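Local coordinates for major capsid protein (Human herpesvirus 1, PDB 1NO7) that builds the hexons and pentons of the herpes simplex virus capsid and is represented here by its large protease-resistant upper domain, at residues Asp255-Leu259 with His587-Thr592; Ala34-Gly38 with Gly66-Trp70; Arg277-Leu281 with Leu298-Arg302. All coordinates share one frame; numbering follows the deposited sequence.

Interaction 1 (Asp255-Leu259 with His587-Thr592)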
loop_
_atom_site.group_PDB
_atom_site.type_symbol
_atom_site.label_atom_id
_atom_site.label_comp_id
_atom_site.label_asym_id
_atom_site.label_seq_id
_atom_site.Cartn_x
_atom_site.Cartn_y
_atom_site.Cartn_z
ATOM N N ASP A 255 -15.288 7.060 15.271
ATOM C CA ASP A 255 -15.692 7.737 16.504
ATOM C C ASP A 255 -17.208 7.961 16.555
ATOM O O ASP A 255 -17.793 8.081 17.639
ATOM C CB ASP A 255 -14.951 9.073 16.636
ATOM C CG ASP A 255 -13.438 8.907 16.612
ATOM O OD1 ASP A 255 -12.908 8.143 17.446
ATOM O OD2 ASP A 255 -12.780 9.541 15.760
ATOM N N ASP A 256 -17.836 8.009 15.381
ATOM C CA ASP A 256 -19.282 8.203 15.275
ATOM C C ASP A 256 -20.088 6.991 15.759
ATOM O O ASP A 256 -21.277 7.101 16.078
ATOM C CB ASP A 256 -19.664 8.494 13.826
ATOM C CG ASP A 256 -19.555 9.953 13.485
ATOM O OD1 ASP A 256 -19.665 10.278 12.285
ATOM O OD2 ASP A 256 -19.371 10.771 14.414
ATOM N N PHE A 257 -19.430 5.837 15.801
ATOM C CA PHE A 257 -20.058 4.595 16.221
ATOM C C PHE A 257 -19.212 3.871 17.264
ATOM O O PHE A 257 -19.048 2.647 17.219
ATOM C CB PHE A 257 -20.291 3.717 14.996
ATOM C CG PHE A 257 -21.261 4.306 14.021
ATOM C CD1 PHE A 257 -21.184 3.997 12.672
ATOM C CD2 PHE A 257 -22.280 5.139 14.456
ATOM C CE1 PHE A 257 -22.117 4.511 11.763
ATOM C CE2 PHE A 257 -23.216 5.659 13.566
ATOM C CZ PHE A 257 -23.138 5.345 12.213
ATOM N N THR A 258 -18.636 4.653 18.174
ATOM C CA THR A 258 -17.864 4.119 19.294
ATOM C C THR A 258 -18.422 4.898 20.486
ATOM O O THR A 258 -18.945 6.005 20.320
ATOM C CB THR A 258 -16.342 4.377 19.185
ATOM O OG1 THR A 258 -15.829 3.734 18.013
ATOM C CG2 THR A 258 -15.614 3.795 20.415
ATOM N N LEU A 259 -18.330 4.328 21.679
ATOM C CA LEU A 259 -18.869 5.000 22.845
ATOM C C LEU A 259 -17.787 5.640 23.684
ATOM O O LEU A 259 -16.730 5.049 23.916
ATOM C CB LEU A 259 -19.680 4.009 23.674
ATOM C CG LEU A 259 -20.836 3.405 22.874
ATOM C CD1 LEU A 259 -21.457 2.259 23.642
ATOM C CD2 LEU A 259 -21.866 4.483 22.570
ATOM N N HIS A 587 -21.345 -4.271 21.011
ATOM C CA HIS A 587 -21.944 -3.455 22.045
ATOM C C HIS A 587 -22.037 -2.033 21.494
ATOM O O HIS A 587 -23.141 -1.493 21.334
ATOM C CB HIS A 587 -21.091 -3.490 23.306
ATOM C CG HIS A 587 -21.504 -2.482 24.325
ATOM N ND1 HIS A 587 -22.817 -2.108 24.502
ATOM C CD2 HIS A 587 -20.784 -1.772 25.224
ATOM C CE1 HIS A 587 -22.889 -1.208 25.466
ATOM N NE2 HIS A 587 -21.670 -0.987 25.922
ATOM N N HIS A 588 -20.872 -1.453 21.178
ATOM C CA HIS A 588 -20.762 -0.095 20.630
ATOM C C HIS A 588 -21.578 0.037 19.353
ATOM O O HIS A 588 -22.534 0.813 19.293
ATOM C CB HIS A 588 -19.309 0.234 20.282
ATOM C CG HIS A 588 -18.413 0.410 21.468
ATOM N ND1 HIS A 588 -18.382 1.569 22.216
ATOM C CD2 HIS A 588 -17.486 -0.414 22.013
ATOM C CE1 HIS A 588 -17.472 1.453 23.169
ATOM N NE2 HIS A 588 -16.915 0.259 23.067
ATOM N N GLN A 589 -21.179 -0.711 18.325
ATOM C CA GLN A 589 -21.878 -0.660 17.051
ATOM C C GLN A 589 -23.395 -0.628 17.284
ATOM O O GLN A 589 -24.114 0.147 16.631
ATOM C CB GLN A 589 -21.482 -1.859 16.197
ATOM C CG GLN A 589 -20.035 -1.843 15.827
ATOM C CD GLN A 589 -19.546 -3.191 15.334
ATOM O OE1 GLN A 589 -20.054 -3.743 14.343
ATOM N NE2 GLN A 589 -18.543 -3.737 16.023
ATOM N N LEU A 590 -23.871 -1.446 18.232
ATOM C CA LEU A 590 -25.294 -1.510 18.560
ATOM C C LEU A 590 -25.821 -0.215 19.177
ATOM O O LEU A 590 -26.779 0.373 18.665
ATOM C CB LEU A 590 -25.560 -2.669 19.520
ATOM C CG LEU A 590 -25.759 -4.038 18.853
ATOM C CD1 LEU A 590 -25.710 -5.173 19.905
ATOM C CD2 LEU A 590 -27.099 -4.012 18.092
ATOM N N LYS A 591 -25.204 0.210 20.281
ATOM C CA LYS A 591 -25.591 1.440 20.988
ATOM C C LYS A 591 -25.682 2.652 20.048
ATOM O O LYS A 591 -26.728 3.304 19.962
ATOM C CB LYS A 591 -24.577 1.750 22.092
ATOM C CG LYS A 591 -24.700 0.902 23.339
ATOM C CD LYS A 591 -25.808 1.421 24.231
ATOM C CE LYS A 591 -25.861 0.656 25.538
ATOM N NZ LYS A 591 -26.114 -0.796 25.310
ATOM N N THR A 592 -24.576 2.952 19.364
ATOM C CA THR A 592 -24.492 4.071 18.429
ATOM C C THR A 592 -25.501 3.904 17.288
ATOM O O THR A 592 -25.988 4.883 16.715
ATOM C CB THR A 592 -23.071 4.167 17.850
ATOM O OG1 THR A 592 -22.719 2.918 17.237
ATOM C CG2 THR A 592 -22.074 4.458 18.953
#
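Leu-259 and His-588 make the hydrogen bond of this contact. The backbone N of Leu-259, in the loop that follows helix 234-256, donates to ND1 of His-588 at 2.8 Å. The bond is clearly bent, with an N-H...N angle of 139°, in keeping with a donor tilted 30° from the imidazole plane. On the far side of the ring NE2 is bonded to OE1 of Gln-269, so both imidazole nitrogens are used; with ND1 accepting, the proton probably sits on NE2. CG of His-588 lies anti to the carbonyl carbon (chi1 -70°), and CB heads for the other segment, which brings ND1 to the loop.

Two methyl groups lie over histidine faces. CG2 of Thr-258 is 4.3 Å from the centroid of the His-588 ring, and CD1 of Leu-259 covers a face of His-587, 4.2 Å from its centroid. Both are CH-pi contacts.

The rest is mainly van der Waals packing. Leu-259 spreads its fork over the helix: CD1 touches CB of Lys-591 at 3.5 Å, while CD2 meets CG2 of Thr-592 at 3.6 Å. CB, OG1 and CG2 of Thr-592 all lie against Phe-257, with CB 3.6 Å from CD2 of the ring.

Within the helix, OG1 of Thr-592 also donates back to O of His-588 from above the carbonyl plane; that oxygen accepts from N of Thr-592 as well. Such a bond from a threonine hydroxyl to the carbonyl four residues earlier is a familiar helical feature. Here the segment following helix 234-256 packs against one side of helix 583-593, the last helix of the modelled fragment.

Interaction 2 (Ala34-Gly38 with Gly66-Trp70)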
loop_
_atom_site.group_PDB
_atom_site.type_symbol
_atom_site.label_atom_id
_atom_site.label_comp_id
_atom_site.label_asym_id
_atom_site.label_seq_id
_atom_site.Cartn_x
_atom_site.Cartn_y
_atom_site.Cartn_z
ATOM N N ALA A 34 -6.150 -31.995 -0.396
ATOM C CA ALA A 34 -6.638 -30.584 -0.348
ATOM C C ALA A 34 -5.533 -29.603 -0.729
ATOM O O ALA A 34 -4.359 -29.975 -0.798
ATOM C CB ALA A 34 -7.151 -30.268 1.044
ATOM N N ASN A 35 -5.910 -28.348 -0.974
ATOM C CA ASN A 35 -4.942 -27.317 -1.345
ATOM C C ASN A 35 -4.792 -26.286 -0.229
ATOM O O ASN A 35 -5.623 -25.386 -0.081
ATOM C CB ASN A 35 -5.369 -26.624 -2.632
ATOM C CG ASN A 35 -4.295 -25.726 -3.173
ATOM O OD1 ASN A 35 -4.414 -25.197 -4.276
ATOM N ND2 ASN A 35 -3.228 -25.544 -2.397
ATOM N N PRO A 36 -3.697 -26.388 0.543
ATOM C CA PRO A 36 -3.340 -25.534 1.681
ATOM C C PRO A 36 -2.941 -24.104 1.390
ATOM O O PRO A 36 -2.552 -23.387 2.318
ATOM C CB PRO A 36 -2.188 -26.294 2.327
ATOM C CG PRO A 36 -1.450 -26.766 1.133
ATOM C CD PRO A 36 -2.569 -27.280 0.212
ATOM N N TYR A 37 -3.041 -23.676 0.134
ATOM C CA TYR A 37 -2.629 -22.318 -0.189
ATOM C C TYR A 37 -3.111 -21.293 0.832
ATOM O O TYR A 37 -2.317 -20.778 1.621
ATOM C CB TYR A 37 -3.082 -21.904 -1.589
ATOM C CG TYR A 37 -2.548 -20.536 -2.017
ATOM C CD1 TYR A 37 -2.940 -19.956 -3.233
ATOM C CD2 TYR A 37 -1.689 -19.798 -1.183
ATOM C CE1 TYR A 37 -2.501 -18.680 -3.603
ATOM C CE2 TYR A 37 -1.243 -18.518 -1.540
ATOM C CZ TYR A 37 -1.655 -17.963 -2.749
ATOM O OH TYR A 37 -1.258 -16.679 -3.078
ATOM N N GLY A 38 -4.398 -20.987 0.838
ATOM C CA GLY A 38 -4.865 -19.997 1.792
ATOM C C GLY A 38 -4.624 -20.370 3.250
ATOM O O GLY A 38 -4.668 -19.510 4.133
ATOM N N GLY A 66 -4.383 -29.033 -6.855
ATOM C CA GLY A 66 -5.611 -28.893 -6.095
ATOM C C GLY A 66 -6.398 -27.646 -6.457
ATOM O O GLY A 66 -5.944 -26.835 -7.262
ATOM N N ARG A 67 -7.585 -27.493 -5.880
ATOM C CA ARG A 67 -8.399 -26.317 -6.148
ATOM C C ARG A 67 -8.469 -25.442 -4.902
ATOM O O ARG A 67 -8.293 -25.933 -3.784
ATOM C CB ARG A 67 -9.810 -26.713 -6.578
ATOM C CG ARG A 67 -10.657 -25.514 -6.928
ATOM C CD ARG A 67 -9.857 -24.603 -7.835
ATOM N NE ARG A 67 -10.459 -23.289 -8.008
ATOM C CZ ARG A 67 -9.864 -22.286 -8.646
ATOM N NH1 ARG A 67 -8.652 -22.454 -9.164
ATOM N NH2 ARG A 67 -10.480 -21.120 -8.773
ATOM N N VAL A 68 -8.713 -24.147 -5.088
ATOM C CA VAL A 68 -8.798 -23.229 -3.953
ATOM C C VAL A 68 -10.239 -22.879 -3.625
ATOM O O VAL A 68 -11.030 -22.531 -4.506
ATOM C CB VAL A 68 -8.005 -21.927 -4.204
ATOM C CG1 VAL A 68 -6.518 -22.224 -4.199
ATOM C CG2 VAL A 68 -8.420 -21.306 -5.530
ATOM N N ARG A 69 -10.555 -22.962 -2.338
ATOM C CA ARG A 69 -11.896 -22.695 -1.840
ATOM C C ARG A 69 -12.243 -21.204 -1.775
ATOM O O ARG A 69 -13.068 -20.719 -2.567
ATOM C CB ARG A 69 -12.050 -23.319 -0.446
ATOM C CG ARG A 69 -13.466 -23.725 -0.050
ATOM C CD ARG A 69 -13.523 -24.025 1.442
ATOM N NE ARG A 69 -12.360 -24.797 1.882
ATOM C CZ ARG A 69 -12.009 -24.977 3.153
ATOM N NH1 ARG A 69 -12.732 -24.442 4.128
ATOM N NH2 ARG A 69 -10.926 -25.684 3.451
ATOM N N TRP A 70 -11.604 -20.483 -0.844
ATOM C CA TRP A 70 -11.876 -19.049 -0.632
ATOM C C TRP A 70 -12.002 -18.240 -1.920
ATOM O O TRP A 70 -12.834 -17.334 -2.018
ATOM C CB TRP A 70 -10.835 -18.419 0.311
ATOM C CG TRP A 70 -9.458 -18.248 -0.263
ATOM C CD1 TRP A 70 -8.862 -17.073 -0.667
ATOM C CD2 TRP A 70 -8.501 -19.279 -0.491
ATOM N NE1 TRP A 70 -7.590 -17.320 -1.130
ATOM C CE2 TRP A 70 -7.344 -18.666 -1.033
ATOM C CE3 TRP A 70 -8.505 -20.666 -0.291
ATOM C CZ2 TRP A 70 -6.207 -19.397 -1.376
ATOM C CZ3 TRP A 70 -7.368 -21.394 -0.634
ATOM C CH2 TRP A 70 -6.237 -20.756 -1.171
#
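Asn-35 and Gly-66 bring the two irregular segments closest, with CA atoms 5.0 Å apart, and from there they run in roughly the same direction, 30° apart, spreading to 7.5 Å between the CA atoms of Gly-38 and Trp-70. Trp-70 fills the wider end. Its CG takes the position between the backbone N and the carbonyl carbon (chi1 71°), which swings the indole across the gap. There the ring is sandwiched: CA of Gly-38 lies over one face, 3.6 Å from the centroid of the six-membered ring in a CH-pi contact whose exact closeness is doubtful, and CB of Val-68 lies over the opposite face.

The edge of the indole is turned to the face of Tyr-37 in an offset edge-to-face aromatic pair, centroids 5.5 Å apart and planes at 79°. CB of Tyr-37 comes in at the indole edge, near its plane. In the alpha-plus-beta upper domain of VP5 the pair ties the first modelled residues, ahead of helix 48-56, to the loop that leaves helix 60-64. At the far end of the tyrosine, OH lies within hydrogen-bonding distance of the Pro-538 and Val-540 carbonyls, and its one proton, shared or given to either, helps to hold the ring.

At the narrower end CB of Asn-35 lies beside O of Arg-67. Val-68 serves both segments, with CG1 4.3 Å from CB of Tyr-37 and CG2 over the centre of the Arg-67 guanidinium.

Interaction 3 (Arg277-Leu281 with Leu298-Arg302)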
loop_
_atom_site.group_PDB
_atom_site.type_symbol
_atom_site.label_atom_id
_atom_site.label_comp_id
_atom_site.label_asym_id
_atom_site.label_seq_id
_atom_site.Cartn_x
_atom_site.Cartn_y
_atom_site.Cartn_z
ATOM N N ARG A 277 -8.613 1.888 13.068
ATOM C CA ARG A 277 -8.126 2.572 14.278
ATOM C C ARG A 277 -7.362 1.622 15.201
ATOM O O ARG A 277 -6.977 2.008 16.309
ATOM C CB ARG A 277 -9.288 3.165 15.072
ATOM C CG ARG A 277 -10.203 4.068 14.269
ATOM C CD ARG A 277 -9.774 5.535 14.286
ATOM N NE ARG A 277 -10.114 6.222 15.535
ATOM C CZ ARG A 277 -9.461 6.056 16.682
ATOM N NH1 ARG A 277 -8.415 5.219 16.732
ATOM N NH2 ARG A 277 -9.867 6.709 17.776
ATOM N N ASP A 278 -7.138 0.387 14.754
ATOM C CA ASP A 278 -6.447 -0.592 15.590
ATOM C C ASP A 278 -4.943 -0.682 15.368
ATOM O O ASP A 278 -4.468 -1.249 14.372
ATOM C CB ASP A 278 -7.079 -1.982 15.420
ATOM C CG ASP A 278 -6.367 -3.053 16.244
ATOM O OD1 ASP A 278 -5.958 -2.754 17.392
ATOM O OD2 ASP A 278 -6.225 -4.195 15.751
ATOM N N PRO A 279 -4.171 -0.150 16.326
ATOM C CA PRO A 279 -2.703 -0.125 16.311
ATOM C C PRO A 279 -2.010 -1.465 16.089
ATOM O O PRO A 279 -0.776 -1.516 15.949
ATOM C CB PRO A 279 -2.352 0.488 17.668
ATOM C CG PRO A 279 -3.485 0.084 18.519
ATOM C CD PRO A 279 -4.674 0.343 17.615
ATOM N N ALA A 280 -2.785 -2.544 16.052
ATOM C CA ALA A 280 -2.212 -3.877 15.851
ATOM C C ALA A 280 -1.982 -4.162 14.368
ATOM O O ALA A 280 -1.163 -5.016 14.007
ATOM C CB ALA A 280 -3.134 -4.930 16.447
ATOM N N LEU A 281 -2.707 -3.442 13.515
ATOM C CA LEU A 281 -2.593 -3.622 12.074
ATOM C C LEU A 281 -1.825 -2.461 11.464
ATOM O O LEU A 281 -2.274 -1.311 11.515
ATOM C CB LEU A 281 -3.981 -3.674 11.433
ATOM C CG LEU A 281 -4.179 -4.283 10.029
ATOM C CD1 LEU A 281 -5.479 -3.708 9.456
ATOM C CD2 LEU A 281 -3.005 -3.965 9.089
ATOM N N LEU A 298 2.472 -2.639 22.539
ATOM C CA LEU A 298 1.146 -3.108 22.919
ATOM C C LEU A 298 1.280 -4.166 24.014
ATOM O O LEU A 298 2.244 -4.944 24.021
ATOM C CB LEU A 298 0.414 -3.703 21.706
ATOM C CG LEU A 298 -0.163 -2.765 20.634
ATOM C CD1 LEU A 298 -0.824 -3.600 19.522
ATOM C CD2 LEU A 298 -1.178 -1.803 21.271
ATOM N N ASP A 299 0.309 -4.181 24.932
ATOM C CA ASP A 299 0.280 -5.131 26.053
ATOM C C ASP A 299 0.576 -6.578 25.630
ATOM O O ASP A 299 0.257 -6.999 24.508
ATOM C CB ASP A 299 -1.081 -5.066 26.753
ATOM C CG ASP A 299 -1.390 -3.686 27.303
ATOM O OD1 ASP A 299 -0.657 -3.225 28.203
ATOM O OD2 ASP A 299 -2.364 -3.061 26.831
ATOM N N ARG A 300 1.184 -7.334 26.538
ATOM C CA ARG A 300 1.533 -8.722 26.272
ATOM C C ARG A 300 0.348 -9.517 25.709
ATOM O O ARG A 300 0.507 -10.310 24.779
ATOM C CB ARG A 300 2.036 -9.365 27.561
ATOM C CG ARG A 300 3.133 -8.562 28.233
ATOM C CD ARG A 300 3.312 -8.967 29.684
ATOM N NE ARG A 300 4.299 -8.130 30.362
ATOM C CZ ARG A 300 4.580 -8.202 31.660
ATOM N NH1 ARG A 300 3.944 -9.077 32.434
ATOM N NH2 ARG A 300 5.500 -7.402 32.188
ATOM N N HIS A 301 -0.838 -9.279 26.267
ATOM C CA HIS A 301 -2.060 -9.970 25.862
ATOM C C HIS A 301 -2.492 -9.787 24.399
ATOM O O HIS A 301 -3.685 -9.783 24.095
ATOM C CB HIS A 301 -3.210 -9.544 26.775
ATOM C CG HIS A 301 -3.669 -8.138 26.545
ATOM N ND1 HIS A 301 -4.105 -7.690 25.316
ATOM C CD2 HIS A 301 -3.766 -7.081 27.386
ATOM C CE1 HIS A 301 -4.450 -6.419 25.408
ATOM N NE2 HIS A 301 -4.255 -6.025 26.655
ATOM N N ARG A 302 -1.528 -9.642 23.499
ATOM C CA ARG A 302 -1.784 -9.485 22.121
ATOM C C ARG A 302 -0.823 -10.505 21.610
ATOM O O ARG A 302 -1.134 -11.390 20.797
ATOM C CB ARG A 302 -1.539 -8.058 21.624
ATOM C CG ARG A 302 -2.469 -7.545 20.551
ATOM C CD ARG A 302 -3.936 -7.636 20.852
ATOM N NE ARG A 302 -4.695 -7.326 19.658
ATOM C CZ ARG A 302 -4.939 -6.081 19.244
ATOM N NH1 ARG A 302 -4.507 -5.047 19.953
ATOM N NH2 ARG A 302 -5.617 -5.890 18.123
#
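Arg-302 reaches across to Asp-278 and closes a salt bridge through a single nitrogen. NH2 donates to OD2 at 3.0 Å, meeting it on the syn side, but the N-H...O angle is only 130°. The second bond, from NH2 to OD1 at 3.2 Å, is straighter at 169° yet long and weak. The carboxylate and guanidinium planes are 18° apart, so the acid meets the guanidinium edge almost flat. The arginine chain bends at chi2 and is otherwise fairly extended up to NE, and it approaches the aspartate from the opposite direction.

OD1 has a further donor within its own segment: N of Ala-280, at 3.5 Å, in a weak bond that gives Asp-278 the form of an Asx turn. The backbone closes around the same residue, since N of Leu-281 donates to O of Asp-278 at 2.9 Å in a type I beta turn with Pro-279 in its second position. The acid thus serves its own turn and the arginine of the other loop, and OD2 has a second, weak cationic partner in a long ion pair with NZ of Lys-580.

CB of Ala-280 lies over a face of the guanidinium, 3.5 Å from CZ, and covers the group that the acid holds at its edge. Leu-298 completes the apolar side: CD2 rests 4.1 Å from CG of Pro-279, while CD1 lies 3.9 Å from CA of Ala-280.

Outside the pair, NH1 of Arg-302 makes a weak bond to OE1 of Gln-267, and its backbone is hydrogen-bonded to that of Ala-463. The carbonyl of Ala-280 accepts from NE of Arg-295, on helix 290-296. That helix lies between the two loops in the chain; one follows helix 269-273, on which Pro-279 touches Glu-271, and the other leads into strand 307-308.

How the interactions relate
Interactions 1 and 3 are neighbours, their centres 20 Å apart, and interaction 3 is nested in the loop of chain that interaction 1 closes. They meet directly through a long, weak ion pair, OD1 of Asp-255 to NH2 of Arg-277 at 3.4 Å. Helix 269-273 also links them, carrying Gln-269 and Asn-273 against interaction 1 and Glu-271 against interaction 3. Interaction 2 stands apart, earlier in the chain: its centre is 37 Å from that of interaction 1 and 30 Å from that of interaction 3, with nearest atoms about 22 and 16 Å away. All three are places where loops or helix ends are tied together within one capsid domain.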